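Local coordinates for repeat Five Residue (Rfr) protein or pentapeptide repeat protein (Cyanothece, PDB 2O6W) that is of unknown function but belongs to the pentapeptide repeat proteins and folds into a right-handed quadrilateral beta helix, at residues A[26-31]-A[69-74]; A[30-35]-A[51-56]; A[62-67]-A[80-85]; A[73-78]-A[93-98]; A[112-117]-A[133-138]. One frame throughout, in Å; residues are numbered along the deposited sequence.

Contact 1 (A[26-31]-A[69-74]); sequences PRENFG and YQSDLS
Gln70 OE1 is gripped by two nitrogens of one guanidinium: Arg27 NE stands 2.8 Å from Gln70 OE1, and Arg27 NH2 3.1 Å from the same oxygen, both side-on and in the guanidinium plane. The two side chains run side by side in the same direction, the amide turned 38° from the guanidinium. Gln70 NE2 is hydrogen-bonded to Glu90 OE2. Beside this pair Arg27 N donates to Tyr69 O at 2.7 Å, and Ser71 OG, placed beside its own backbone N (chi1 -81°), accepts from Glu28 N at 2.9 Å. The chains then bond directly, Asp72 N to Glu28 O and Phe30 N to Asp72 O, as parallel neighbouring coils of the right-handed quadrilateral beta helix. Asn29 and Asp72 both form Asx turns here. Asp72 OD1 takes Ser74 N at 2.9 Å and Ser74 OG at 2.7 Å, while a water spans Asn29 OD1 and, weakly, Asp72 OD2. An alanine in place of Asp72 would probably leave Ser74 N and OG without their shared acceptor and the hydroxyl freer to turn. Towards the interior Leu73 CD2 packs against the edge of the Phe30 ring, 3.8 Å from Phe30 CD1.

Contact 2 (A[30-35]-A[51-56]); sequences FGLKYR and DKAKPV
Leu32 meets Ala53 and Pro55 with the far half of its side chain. Its CB points at segment 51-56 but stops short of it. CG, set beside the backbone N (chi1 -81°), comes to 4.0 Å from Pro55 CA, and there the branches part. CD1 goes to the proline ring, 3.7 Å from Pro55 CB, the two side chains crossing at a slant. CD2 turns the other way and settles on Ala53, 3.5 Å from Ala53 CB and 3.4 Å from Ala53 O, with the carbonyl of Lys54 almost as close. An alanine at Leu32 would probably open a gap between the two segments and leave Pro55 CB and Ala53 CB without their apolar neighbour. Further along, Val56 CG2 rests 4.0 Å from Phe30 CB. A water joins the same two residues, giving a hydrogen to Phe30 O at 2.7 Å and accepting one from Val56 N at 2.7 Å. Both side chains also touch Leu9 of helix 2-10. Phe30 and Val56 each bond through their backbones to the coil that carries Asp72 and Ile77, so the chain between them is a long loop leaving and rejoining the wall of the pentapeptide-repeat beta helix.

Contact 3 (A[62-67]-A[80-85]); sequences NLSNAN and NAILVE
Asn62 and Ile82 face each other across two backbones that run parallel, only 2° apart, joined by Leu63 N to Ile82 O at 2.8 Å and Asn65 N to Val84 O at 2.8 Å. Twenty residues separate the partners, one full turn of the right-handed quadrilateral beta helix, and segment 62-67 rounds a corner in a type II turn from Leu63 to Ala66, with the second bond inside it. The first bond is nearly straight; the second is more bent, 135° at the hydrogen.

On the outside, Asn62 CG is anti to its own backbone N (chi1 -166°). Asn62 OD1 takes Ser64 N in the plane of its carbonyl, closing an Asx turn, and also receives Ser64 OG at 2.8 Å. Two donors from one residue thus fix the amide, which crosses Ile82 obliquely: Asn62 ND2 lies 3.7 Å from Ile82 CD1. Ser64 OG is in turn pressed against the next coil, 3.2 Å from Ile82 CG2, and accepts a weak hydrogen bond from Val84 N.

Inside the coil Leu63 and Leu83 lie side by side, pointing the same way. Leu83, which also touches Leu103 in the coil beyond, brings CD2 to 3.3 Å from Leu63 CB and 3.6 Å from Leu63 CD1.

Contact 4 (A[73-78]-A[93-98]); sequences LSSIIL and LENAIL
Leu73 and Leu93 belong to matching corners of two successive coils, and this is a coil-on-coil contact near the middle of the pentapeptide-repeat beta helix, with backbone bonds along the wall and leucines packed side by side within. Each segment makes a type II turn, Leu73 to Ile76 and Leu93 to Ala96, closed by its own backbone bond. The turns correspond, twenty residues apart, and three bonds tie the two segments together. Ser75 N gives to Glu94 O at 2.7 Å at the corner itself. Along the straight side that follows, Ile97 N gives to Ile76 O at 2.8 Å, almost dead straight at 172°, and Leu78 N gives to Ile97 O.

The side chains sort themselves by face. Ser75, Asn95, Ile77 and Ile97 lie on the outer side, where Ser75 OG comes to 3.8 Å from Asn95 CB and Ile77 CG1 stands 4.3 Å from Ile97 CD1. Glu94 leads away from the other segment to a salt bridge with Lys33. Ile76 and Ala96 turn inward, with Ile76 CG2 3.9 Å from Ala96 CB. Ile76 CG2 occupies the crowded position between the backbone N and the carbonyl carbon, CG1 being anti to the N (chi1 -157°), and Ile76 CG2 also meets Leu93 CD2, the branch that reaches Leu73 CB at 3.7 Å. Leu78 and Leu98 repeat this packing one step along, side by side and pointing the same way: Leu98 CD2 lies 3.5 Å from both Leu78 CB and Leu78 CD1.

Contact 5 (A[112-117]-A[133-138]); sequences NLQGAN and LEETHL
Thr136 and Leu113 make the shortest hydrogen bond of this contact, Thr136 OG1 giving to Leu113 O at 2.6 Å. The hydroxyl lies beside its own backbone N (chi1 -57°) and comes from one face of the Leu113 carbonyl, while Ala116 N, closing the type II turn, comes from the other. Between the backbones, Gly115 N gives to Glu134 O at 3.1 Å and His137 N gives to Ala116 O at 3.0 Å. Gly115 sits at positive phi (67°), with its CA 3.2 Å from Glu135 O.

Among polar side chains, His137 ND1 donates to Asn117 OD1 at 3.3 Å from above the amide plane; Asn117 OD1 also takes Glu119 N. Gln114 and Glu134 run side by side in the same direction, Gln114 NE2 being 3.0 Å from Glu134 OE2 and the flat groups turned 67° apart. Within segment 112-117, Asn112 OD1 accepts from Gln114 N in an Asx turn.

Apolar contact is slight, Leu113 CD2 lying 4.2 Å from Leu133 CD2. Matching type II turns twenty residues apart, with a leucine of each turned inward, fit the coil corners of a pentapeptide-repeat beta helix, here towards its C-terminal end.

Four contacts join adjacent coils of one beta helix; contact 2 brings together the two ends of the long loop that leaves it. Contacts 1 and 2 share Phe30, Gly31 and a water, and Ser74 OG of contact 1 is 3.0 Å from Leu32 N. Contact 2 reaches contact 4 by a salt bridge, Lys33 NZ to Glu94 OE2 at 2.6 Å. Contacts 3 and 4 meet in the interior, where Leu83 CD1 is 3.9 Å from Leu98 CD2. Contact 4 continues into contact 5, with Asn112 O 2.8 Å from Leu93 N and their centres about 10 Å apart. Contacts 2 and 3, about 22 Å apart between centres, lie on opposite sides of the chain's centre.

Contact 1 (A[26-31]-A[69-74])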
# COMPACT_ATOMS: atom_id res chain seq x y z
N PRO A 26 10.03 0.15 5.95
CA PRO A 26 9.18 1.06 6.73
C PRO A 26 9.55 2.52 6.51
O PRO A 26 10.69 2.84 6.13
CB PRO A 26 9.42 0.61 8.17
CG PRO A 26 10.87 0.20 8.14
CD PRO A 26 10.94 -0.60 6.84
N ARG A 27 8.58 3.40 6.74
CA ARG A 27 8.78 4.83 6.60
C ARG A 27 9.34 5.27 5.26
O ARG A 27 10.18 6.16 5.21
CB ARG A 27 9.69 5.31 7.73
CG ARG A 27 9.00 5.25 9.08
CD ARG A 27 9.96 5.46 10.23
NE ARG A 27 9.22 5.62 11.47
CZ ARG A 27 9.79 5.74 12.67
NH1 ARG A 27 11.11 5.73 12.78
NH2 ARG A 27 9.02 5.90 13.74
N GLU A 28 8.90 4.65 4.17
CA GLU A 28 9.37 5.05 2.85
C GLU A 28 8.28 5.88 2.17
O GLU A 28 7.13 5.93 2.61
CB GLU A 28 9.72 3.83 2.00
CG GLU A 28 10.91 3.01 2.51
CD GLU A 28 12.25 3.73 2.36
OE1 GLU A 28 13.27 3.18 2.84
OE2 GLU A 28 12.30 4.83 1.76
N ASN A 29 8.65 6.56 1.09
CA ASN A 29 7.68 7.37 0.37
C ASN A 29 7.49 6.87 -1.06
O ASN A 29 8.29 7.16 -1.94
CB ASN A 29 8.12 8.83 0.38
CG ASN A 29 7.21 9.72 -0.45
OD1 ASN A 29 6.06 9.37 -0.73
ND2 ASN A 29 7.72 10.88 -0.86
N PHE A 30 6.42 6.11 -1.26
CA PHE A 30 6.09 5.57 -2.58
C PHE A 30 4.77 6.19 -3.02
O PHE A 30 4.02 5.57 -3.77
CB PHE A 30 5.91 4.05 -2.51
CG PHE A 30 7.14 3.30 -2.11
CD1 PHE A 30 7.11 2.45 -1.01
CD2 PHE A 30 8.32 3.42 -2.83
CE1 PHE A 30 8.24 1.73 -0.63
CE2 PHE A 30 9.45 2.70 -2.47
CZ PHE A 30 9.42 1.85 -1.36
N GLY A 31 4.47 7.39 -2.54
CA GLY A 31 3.21 8.02 -2.91
C GLY A 31 3.32 9.23 -3.82
O GLY A 31 4.41 9.61 -4.24
N TYR A 69 5.39 -0.33 7.55
CA TYR A 69 4.98 0.54 8.65
C TYR A 69 5.25 2.02 8.38
O TYR A 69 6.37 2.40 8.03
CB TYR A 69 5.69 0.10 9.94
CG TYR A 69 5.36 0.98 11.12
CD1 TYR A 69 4.07 1.04 11.63
CD2 TYR A 69 6.35 1.75 11.73
CE1 TYR A 69 3.77 1.85 12.72
CE2 TYR A 69 6.05 2.57 12.81
CZ TYR A 69 4.76 2.62 13.30
OH TYR A 69 4.47 3.43 14.38
N GLN A 70 4.21 2.84 8.54
CA GLN A 70 4.28 4.29 8.35
C GLN A 70 4.77 4.76 6.99
O GLN A 70 5.27 5.87 6.87
CB GLN A 70 5.14 4.93 9.43
CG GLN A 70 4.54 4.89 10.81
CD GLN A 70 5.28 5.78 11.79
OE1 GLN A 70 6.50 5.72 11.89
NE2 GLN A 70 4.54 6.60 12.52
N SER A 71 4.64 3.92 5.97
CA SER A 71 5.08 4.29 4.63
C SER A 71 3.97 5.04 3.88
O SER A 71 2.78 4.81 4.12
CB SER A 71 5.47 3.05 3.84
OG SER A 71 6.79 2.63 4.17
N ASP A 72 4.36 5.94 2.98
CA ASP A 72 3.39 6.68 2.19
C ASP A 72 3.18 5.85 0.91
O ASP A 72 4.12 5.58 0.17
CB ASP A 72 3.93 8.07 1.82
CG ASP A 72 2.87 8.96 1.14
OD1 ASP A 72 2.01 8.43 0.40
OD2 ASP A 72 2.92 10.20 1.35
N LEU A 73 1.93 5.45 0.67
CA LEU A 73 1.59 4.66 -0.51
C LEU A 73 0.43 5.32 -1.25
O LEU A 73 -0.33 4.65 -1.96
CB LEU A 73 1.19 3.24 -0.08
CG LEU A 73 2.18 2.51 0.84
CD1 LEU A 73 1.62 1.16 1.28
CD2 LEU A 73 3.50 2.33 0.12
N SER A 74 0.29 6.63 -1.09
CA SER A 74 -0.81 7.34 -1.74
C SER A 74 -0.86 7.14 -3.25
O SER A 74 0.15 7.28 -3.94
CB SER A 74 -0.77 8.84 -1.38
OG SER A 74 0.50 9.42 -1.64
O HOH W 1 6.21 8.02 4.86
O HOH W 2 3.85 11.06 -1.13
O HOH W 3 2.57 6.06 -5.97

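Contact 2 (A[30-35]-A[51-56])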
# COMPACT_ATOMS: atom_id res chain seq x y z
N PHE A 30 6.42 6.11 -1.26
CA PHE A 30 6.09 5.57 -2.58
C PHE A 30 4.77 6.19 -3.02
O PHE A 30 4.02 5.57 -3.77
CB PHE A 30 5.91 4.05 -2.51
CG PHE A 30 7.14 3.30 -2.11
CD1 PHE A 30 7.11 2.45 -1.01
CD2 PHE A 30 8.32 3.42 -2.83
CE1 PHE A 30 8.24 1.73 -0.63
CE2 PHE A 30 9.45 2.70 -2.47
CZ PHE A 30 9.42 1.85 -1.36
N GLY A 31 4.47 7.39 -2.54
CA GLY A 31 3.21 8.02 -2.91
C GLY A 31 3.32 9.23 -3.82
O GLY A 31 4.41 9.61 -4.24
N LEU A 32 2.17 9.84 -4.11
CA LEU A 32 2.09 11.02 -4.97
C LEU A 32 1.74 12.29 -4.22
O LEU A 32 1.33 13.27 -4.83
CB LEU A 32 1.05 10.80 -6.08
CG LEU A 32 1.48 9.99 -7.29
CD1 LEU A 32 0.29 9.84 -8.23
CD2 LEU A 32 2.63 10.70 -8.00
N LYS A 33 1.89 12.29 -2.90
CA LYS A 33 1.55 13.48 -2.14
C LYS A 33 2.71 14.42 -1.90
O LYS A 33 2.57 15.63 -2.05
CB LYS A 33 0.94 13.09 -0.79
CG LYS A 33 -0.49 12.59 -0.88
CD LYS A 33 -1.07 12.39 0.50
CE LYS A 33 -2.56 12.07 0.43
NZ LYS A 33 -3.16 11.97 1.79
N TYR A 34 3.86 13.87 -1.55
CA TYR A 34 5.01 14.72 -1.28
C TYR A 34 6.27 14.23 -1.95
O TYR A 34 6.28 13.18 -2.60
CB TYR A 34 5.27 14.79 0.23
CG TYR A 34 4.05 15.05 1.08
CD1 TYR A 34 3.33 14.00 1.65
CD2 TYR A 34 3.65 16.36 1.35
CE1 TYR A 34 2.23 14.25 2.48
CE2 TYR A 34 2.55 16.62 2.17
CZ TYR A 34 1.85 15.56 2.73
OH TYR A 34 0.78 15.84 3.56
N ARG A 35 7.33 15.00 -1.79
CA ARG A 35 8.63 14.67 -2.33
C ARG A 35 9.66 15.38 -1.46
O ARG A 35 9.42 16.49 -0.97
CB ARG A 35 8.75 15.11 -3.79
CG ARG A 35 8.71 16.61 -4.01
CD ARG A 35 8.78 16.96 -5.49
NE ARG A 35 8.82 18.41 -5.69
CZ ARG A 35 9.88 19.17 -5.44
NH1 ARG A 35 11.00 18.62 -4.97
NH2 ARG A 35 9.83 20.48 -5.63
N ASP A 51 2.65 17.82 -9.36
CA ASP A 51 1.60 17.97 -10.36
C ASP A 51 1.81 17.01 -11.54
O ASP A 51 0.85 16.50 -12.12
CB ASP A 51 1.55 19.42 -10.86
CG ASP A 51 2.86 19.87 -11.49
OD1 ASP A 51 3.88 19.95 -10.77
OD2 ASP A 51 2.87 20.14 -12.72
N LYS A 52 3.07 16.77 -11.89
CA LYS A 52 3.41 15.86 -12.99
C LYS A 52 4.29 14.71 -12.50
O LYS A 52 5.50 14.69 -12.73
CB LYS A 52 4.14 16.63 -14.10
CG LYS A 52 4.34 15.85 -15.40
CD LYS A 52 3.07 15.76 -16.26
CE LYS A 52 2.23 14.51 -15.99
NZ LYS A 52 1.52 14.48 -14.67
N ALA A 53 3.67 13.75 -11.81
CA ALA A 53 4.37 12.58 -11.29
C ALA A 53 3.48 11.35 -11.44
O ALA A 53 2.26 11.44 -11.29
CB ALA A 53 4.71 12.79 -9.82
N LYS A 54 4.08 10.21 -11.75
CA LYS A 54 3.32 8.98 -11.92
C LYS A 54 3.26 8.16 -10.65
O LYS A 54 4.19 8.17 -9.84
CB LYS A 54 3.92 8.12 -13.05
CG LYS A 54 5.38 7.74 -12.84
CD LYS A 54 5.79 6.52 -13.67
CE LYS A 54 5.13 5.24 -13.16
NZ LYS A 54 5.51 4.01 -13.92
N PRO A 55 2.15 7.44 -10.44
CA PRO A 55 1.98 6.60 -9.26
C PRO A 55 2.83 5.33 -9.36
O PRO A 55 2.99 4.77 -10.45
CB PRO A 55 0.48 6.32 -9.25
CG PRO A 55 0.15 6.29 -10.70
CD PRO A 55 0.92 7.46 -11.25
N VAL A 56 3.38 4.88 -8.24
CA VAL A 56 4.20 3.68 -8.23
C VAL A 56 3.33 2.48 -8.62
O VAL A 56 2.22 2.31 -8.11
CB VAL A 56 4.82 3.46 -6.84
CG1 VAL A 56 5.60 2.15 -6.81
CG2 VAL A 56 5.73 4.63 -6.50
O HOH W 3 2.57 6.06 -5.97

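Contact 3 (A[62-67]-A[80-85])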
# COMPACT_ATOMS: atom_id res chain seq x y z
N ASN A 62 4.34 -9.30 -4.97
CA ASN A 62 4.15 -10.09 -3.76
C ASN A 62 4.92 -9.39 -2.65
O ASN A 62 6.14 -9.32 -2.67
CB ASN A 62 4.69 -11.51 -3.94
CG ASN A 62 4.22 -12.45 -2.83
OD1 ASN A 62 4.12 -12.07 -1.66
ND2 ASN A 62 3.94 -13.69 -3.20
N LEU A 63 4.18 -8.87 -1.67
CA LEU A 63 4.75 -8.16 -0.55
C LEU A 63 4.42 -8.86 0.77
O LEU A 63 4.54 -8.27 1.84
CB LEU A 63 4.23 -6.72 -0.53
CG LEU A 63 4.87 -5.76 -1.54
CD1 LEU A 63 3.92 -4.62 -1.88
CD2 LEU A 63 6.16 -5.22 -0.95
N SER A 64 4.01 -10.12 0.67
CA SER A 64 3.64 -10.92 1.84
C SER A 64 4.64 -10.83 3.00
O SER A 64 5.83 -11.01 2.82
CB SER A 64 3.49 -12.39 1.43
OG SER A 64 2.41 -12.55 0.53
N ASN A 65 4.13 -10.54 4.20
CA ASN A 65 4.98 -10.47 5.38
C ASN A 65 6.01 -9.35 5.31
O ASN A 65 6.96 -9.33 6.09
CB ASN A 65 5.70 -11.81 5.58
CG ASN A 65 4.73 -12.95 5.82
OD1 ASN A 65 4.15 -13.07 6.91
ND2 ASN A 65 4.52 -13.78 4.81
N ALA A 66 5.85 -8.44 4.36
CA ALA A 66 6.79 -7.32 4.24
C ALA A 66 6.40 -6.27 5.27
O ALA A 66 5.26 -6.24 5.73
CB ALA A 66 6.75 -6.74 2.85
N ASN A 67 7.34 -5.41 5.63
CA ASN A 67 7.06 -4.35 6.58
C ASN A 67 7.03 -2.97 5.91
O ASN A 67 8.06 -2.47 5.44
CB ASN A 67 8.11 -4.33 7.70
CG ASN A 67 7.87 -3.21 8.69
OD1 ASN A 67 6.72 -2.81 8.91
ND2 ASN A 67 8.94 -2.70 9.29
N ASN A 80 -4.30 -6.71 -7.92
CA ASN A 80 -3.96 -8.13 -7.92
C ASN A 80 -2.64 -8.42 -7.21
O ASN A 80 -1.93 -9.37 -7.54
CB ASN A 80 -3.91 -8.63 -9.36
CG ASN A 80 -5.27 -8.59 -10.03
OD1 ASN A 80 -5.38 -8.51 -11.25
ND2 ASN A 80 -6.33 -8.63 -9.22
N ALA A 81 -2.31 -7.59 -6.22
CA ALA A 81 -1.09 -7.76 -5.46
C ALA A 81 -1.31 -8.73 -4.30
O ALA A 81 -2.43 -8.87 -3.81
CB ALA A 81 -0.63 -6.42 -4.93
N ILE A 82 -0.25 -9.39 -3.88
CA ILE A 82 -0.33 -10.33 -2.77
C ILE A 82 0.28 -9.64 -1.55
O ILE A 82 1.46 -9.30 -1.54
CB ILE A 82 0.46 -11.63 -3.09
CG1 ILE A 82 -0.11 -12.27 -4.36
CG2 ILE A 82 0.39 -12.60 -1.92
CD1 ILE A 82 0.69 -13.42 -4.90
N LEU A 83 -0.54 -9.43 -0.52
CA LEU A 83 -0.11 -8.76 0.69
C LEU A 83 -0.51 -9.54 1.94
O LEU A 83 -1.06 -8.98 2.89
CB LEU A 83 -0.72 -7.35 0.74
CG LEU A 83 -0.51 -6.52 -0.53
CD1 LEU A 83 -1.37 -5.27 -0.49
CD2 LEU A 83 0.95 -6.15 -0.66
N VAL A 84 -0.24 -10.84 1.93
CA VAL A 84 -0.60 -11.70 3.06
C VAL A 84 0.24 -11.42 4.30
O VAL A 84 1.47 -11.52 4.26
CB VAL A 84 -0.44 -13.19 2.66
CG1 VAL A 84 -0.63 -14.09 3.88
CG2 VAL A 84 -1.46 -13.54 1.58
N GLU A 85 -0.42 -11.07 5.39
CA GLU A 85 0.25 -10.78 6.65
C GLU A 85 1.24 -9.63 6.54
O GLU A 85 2.23 -9.57 7.27
CB GLU A 85 0.98 -12.02 7.16
CG GLU A 85 0.06 -13.10 7.71
CD GLU A 85 0.75 -14.45 7.84
OE1 GLU A 85 1.78 -14.53 8.54
OE2 GLU A 85 0.25 -15.43 7.25

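Contact 4 (A[73-78]-A[93-98])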
# COMPACT_ATOMS: atom_id res chain seq x y z
N LEU A 73 1.93 5.45 0.67
CA LEU A 73 1.59 4.66 -0.51
C LEU A 73 0.43 5.32 -1.25
O LEU A 73 -0.33 4.65 -1.96
CB LEU A 73 1.19 3.24 -0.08
CG LEU A 73 2.18 2.51 0.84
CD1 LEU A 73 1.62 1.16 1.28
CD2 LEU A 73 3.50 2.33 0.12
N SER A 74 0.29 6.63 -1.09
CA SER A 74 -0.81 7.34 -1.74
C SER A 74 -0.86 7.14 -3.25
O SER A 74 0.15 7.28 -3.94
CB SER A 74 -0.77 8.84 -1.38
OG SER A 74 0.50 9.42 -1.64
N SER A 75 -2.05 6.80 -3.75
CA SER A 75 -2.28 6.58 -5.18
C SER A 75 -1.49 5.42 -5.77
O SER A 75 -1.37 5.29 -6.99
CB SER A 75 -1.97 7.86 -5.96
OG SER A 75 -2.79 8.93 -5.52
N ILE A 76 -0.95 4.57 -4.91
CA ILE A 76 -0.17 3.43 -5.37
C ILE A 76 -1.05 2.41 -6.08
O ILE A 76 -2.25 2.30 -5.80
CB ILE A 76 0.54 2.74 -4.20
CG1 ILE A 76 1.75 1.97 -4.71
CG2 ILE A 76 -0.42 1.80 -3.50
CD1 ILE A 76 2.73 1.61 -3.62
N ILE A 77 -0.45 1.65 -6.99
CA ILE A 77 -1.17 0.63 -7.74
C ILE A 77 -0.78 -0.78 -7.26
O ILE A 77 0.30 -1.28 -7.56
CB ILE A 77 -0.89 0.77 -9.26
CG1 ILE A 77 -1.29 2.18 -9.72
CG2 ILE A 77 -1.71 -0.25 -10.05
CD1 ILE A 77 -1.00 2.45 -11.17
N LEU A 78 -1.68 -1.39 -6.49
CA LEU A 78 -1.47 -2.72 -5.95
C LEU A 78 -2.53 -3.68 -6.46
O LEU A 78 -2.98 -4.58 -5.75
CB LEU A 78 -1.50 -2.68 -4.42
CG LEU A 78 -0.27 -2.08 -3.74
CD1 LEU A 78 -0.53 -1.90 -2.25
CD2 LEU A 78 0.93 -3.00 -3.95
N LEU A 93 -2.65 5.16 2.33
CA LEU A 93 -3.11 4.47 1.13
C LEU A 93 -4.22 5.25 0.43
O LEU A 93 -5.09 4.67 -0.22
CB LEU A 93 -3.58 3.05 1.48
CG LEU A 93 -2.44 2.02 1.53
CD1 LEU A 93 -2.82 0.81 2.37
CD2 LEU A 93 -2.10 1.60 0.10
N GLU A 94 -4.20 6.57 0.56
CA GLU A 94 -5.22 7.40 -0.07
C GLU A 94 -5.23 7.24 -1.59
O GLU A 94 -4.19 7.28 -2.24
CB GLU A 94 -5.02 8.87 0.30
CG GLU A 94 -6.05 9.77 -0.35
CD GLU A 94 -6.27 11.06 0.42
OE1 GLU A 94 -7.07 11.90 -0.06
OE2 GLU A 94 -5.67 11.24 1.50
N ASN A 95 -6.43 7.04 -2.13
CA ASN A 95 -6.65 6.87 -3.56
C ASN A 95 -5.84 5.72 -4.13
O ASN A 95 -5.54 5.68 -5.32
CB ASN A 95 -6.31 8.15 -4.32
CG ASN A 95 -7.06 9.35 -3.79
OD1 ASN A 95 -8.28 9.31 -3.62
ND2 ASN A 95 -6.33 10.43 -3.53
N ALA A 96 -5.49 4.77 -3.27
CA ALA A 96 -4.71 3.64 -3.73
C ALA A 96 -5.60 2.67 -4.48
O ALA A 96 -6.82 2.65 -4.30
CB ALA A 96 -4.08 2.94 -2.55
N ILE A 97 -4.99 1.87 -5.34
CA ILE A 97 -5.76 0.90 -6.10
C ILE A 97 -5.42 -0.48 -5.58
O ILE A 97 -4.33 -0.99 -5.82
CB ILE A 97 -5.43 0.99 -7.60
CG1 ILE A 97 -5.95 2.33 -8.14
CG2 ILE A 97 -6.07 -0.17 -8.34
CD1 ILE A 97 -5.56 2.60 -9.58
N LEU A 98 -6.36 -1.09 -4.85
CA LEU A 98 -6.13 -2.42 -4.30
C LEU A 98 -7.13 -3.44 -4.85
O LEU A 98 -7.49 -4.39 -4.17
CB LEU A 98 -6.21 -2.37 -2.77
CG LEU A 98 -5.04 -1.67 -2.07
CD1 LEU A 98 -5.50 -1.09 -0.75
CD2 LEU A 98 -3.89 -2.67 -1.86

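Contact 5 (A[112-117]-A[133-138])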
# COMPACT_ATOMS: atom_id res chain seq x y z
N ASN A 112 -4.66 4.98 6.49
CA ASN A 112 -5.62 5.89 5.86
C ASN A 112 -5.99 5.29 4.49
O ASN A 112 -5.14 5.13 3.63
CB ASN A 112 -5.00 7.29 5.72
CG ASN A 112 -5.86 8.23 4.89
OD1 ASN A 112 -7.08 8.06 4.79
ND2 ASN A 112 -5.23 9.23 4.29
N LEU A 113 -7.27 4.94 4.31
CA LEU A 113 -7.73 4.35 3.05
C LEU A 113 -8.75 5.21 2.32
O LEU A 113 -9.59 4.71 1.57
CB LEU A 113 -8.36 2.97 3.29
CG LEU A 113 -7.46 1.72 3.34
CD1 LEU A 113 -6.33 1.94 4.33
CD2 LEU A 113 -8.30 0.50 3.73
N GLN A 114 -8.67 6.52 2.54
CA GLN A 114 -9.60 7.45 1.91
C GLN A 114 -9.50 7.41 0.40
O GLN A 114 -8.42 7.51 -0.18
CB GLN A 114 -9.34 8.87 2.40
CG GLN A 114 -10.43 9.85 2.00
CD GLN A 114 -10.18 11.25 2.53
OE1 GLN A 114 -9.22 11.90 2.14
NE2 GLN A 114 -11.02 11.70 3.45
N GLY A 115 -10.66 7.25 -0.23
CA GLY A 115 -10.71 7.19 -1.68
C GLY A 115 -10.04 5.98 -2.27
O GLY A 115 -9.91 5.88 -3.48
N ALA A 116 -9.60 5.04 -1.43
CA ALA A 116 -8.93 3.85 -1.94
C ALA A 116 -9.94 2.87 -2.52
O ALA A 116 -11.10 2.81 -2.08
CB ALA A 116 -8.13 3.17 -0.84
N ASN A 117 -9.50 2.10 -3.51
CA ASN A 117 -10.36 1.12 -4.16
C ASN A 117 -9.94 -0.30 -3.79
O ASN A 117 -8.87 -0.75 -4.18
CB ASN A 117 -10.29 1.28 -5.68
CG ASN A 117 -11.37 0.49 -6.40
OD1 ASN A 117 -11.98 -0.41 -5.82
ND2 ASN A 117 -11.61 0.82 -7.67
N LEU A 133 -12.11 4.99 6.47
CA LEU A 133 -12.83 4.43 5.33
C LEU A 133 -13.71 5.45 4.62
O LEU A 133 -14.77 5.10 4.09
CB LEU A 133 -13.69 3.25 5.80
CG LEU A 133 -12.95 2.06 6.41
CD1 LEU A 133 -13.94 1.08 7.02
CD2 LEU A 133 -12.10 1.40 5.35
N GLU A 134 -13.27 6.70 4.61
CA GLU A 134 -14.03 7.77 3.98
C GLU A 134 -13.94 7.68 2.46
O GLU A 134 -12.88 7.90 1.88
CB GLU A 134 -13.52 9.14 4.43
CG GLU A 134 -14.44 10.28 4.03
CD GLU A 134 -13.88 11.66 4.36
OE1 GLU A 134 -13.42 11.86 5.50
OE2 GLU A 134 -13.92 12.54 3.47
N GLU A 135 -15.06 7.36 1.83
CA GLU A 135 -15.12 7.22 0.38
C GLU A 135 -14.27 6.06 -0.11
O GLU A 135 -13.70 6.10 -1.20
CB GLU A 135 -14.66 8.52 -0.30
CG GLU A 135 -15.54 9.72 0.00
CD GLU A 135 -14.93 11.01 -0.48
OE1 GLU A 135 -13.85 11.38 0.04
OE2 GLU A 135 -15.53 11.66 -1.37
N THR A 136 -14.20 5.02 0.72
CA THR A 136 -13.43 3.83 0.39
C THR A 136 -14.36 2.82 -0.28
O THR A 136 -15.40 2.46 0.29
CB THR A 136 -12.83 3.19 1.65
OG1 THR A 136 -12.01 4.14 2.33
CG2 THR A 136 -12.00 1.97 1.29
N HIS A 137 -13.99 2.37 -1.47
CA HIS A 137 -14.79 1.41 -2.22
C HIS A 137 -14.55 -0.01 -1.70
O HIS A 137 -13.50 -0.59 -1.94
CB HIS A 137 -14.42 1.49 -3.70
CG HIS A 137 -15.45 0.89 -4.61
ND1 HIS A 137 -15.14 0.38 -5.85
CD2 HIS A 137 -16.79 0.74 -4.46
CE1 HIS A 137 -16.24 -0.07 -6.43
NE2 HIS A 137 -17.25 0.14 -5.61
N LEU A 138 -15.54 -0.56 -0.99
CA LEU A 138 -15.40 -1.91 -0.43
C LEU A 138 -16.27 -2.95 -1.11
O LEU A 138 -16.51 -4.02 -0.56
CB LEU A 138 -15.71 -1.89 1.06
CG LEU A 138 -14.76 -1.08 1.95
CD1 LEU A 138 -15.28 -1.12 3.37
CD2 LEU A 138 -13.34 -1.63 1.87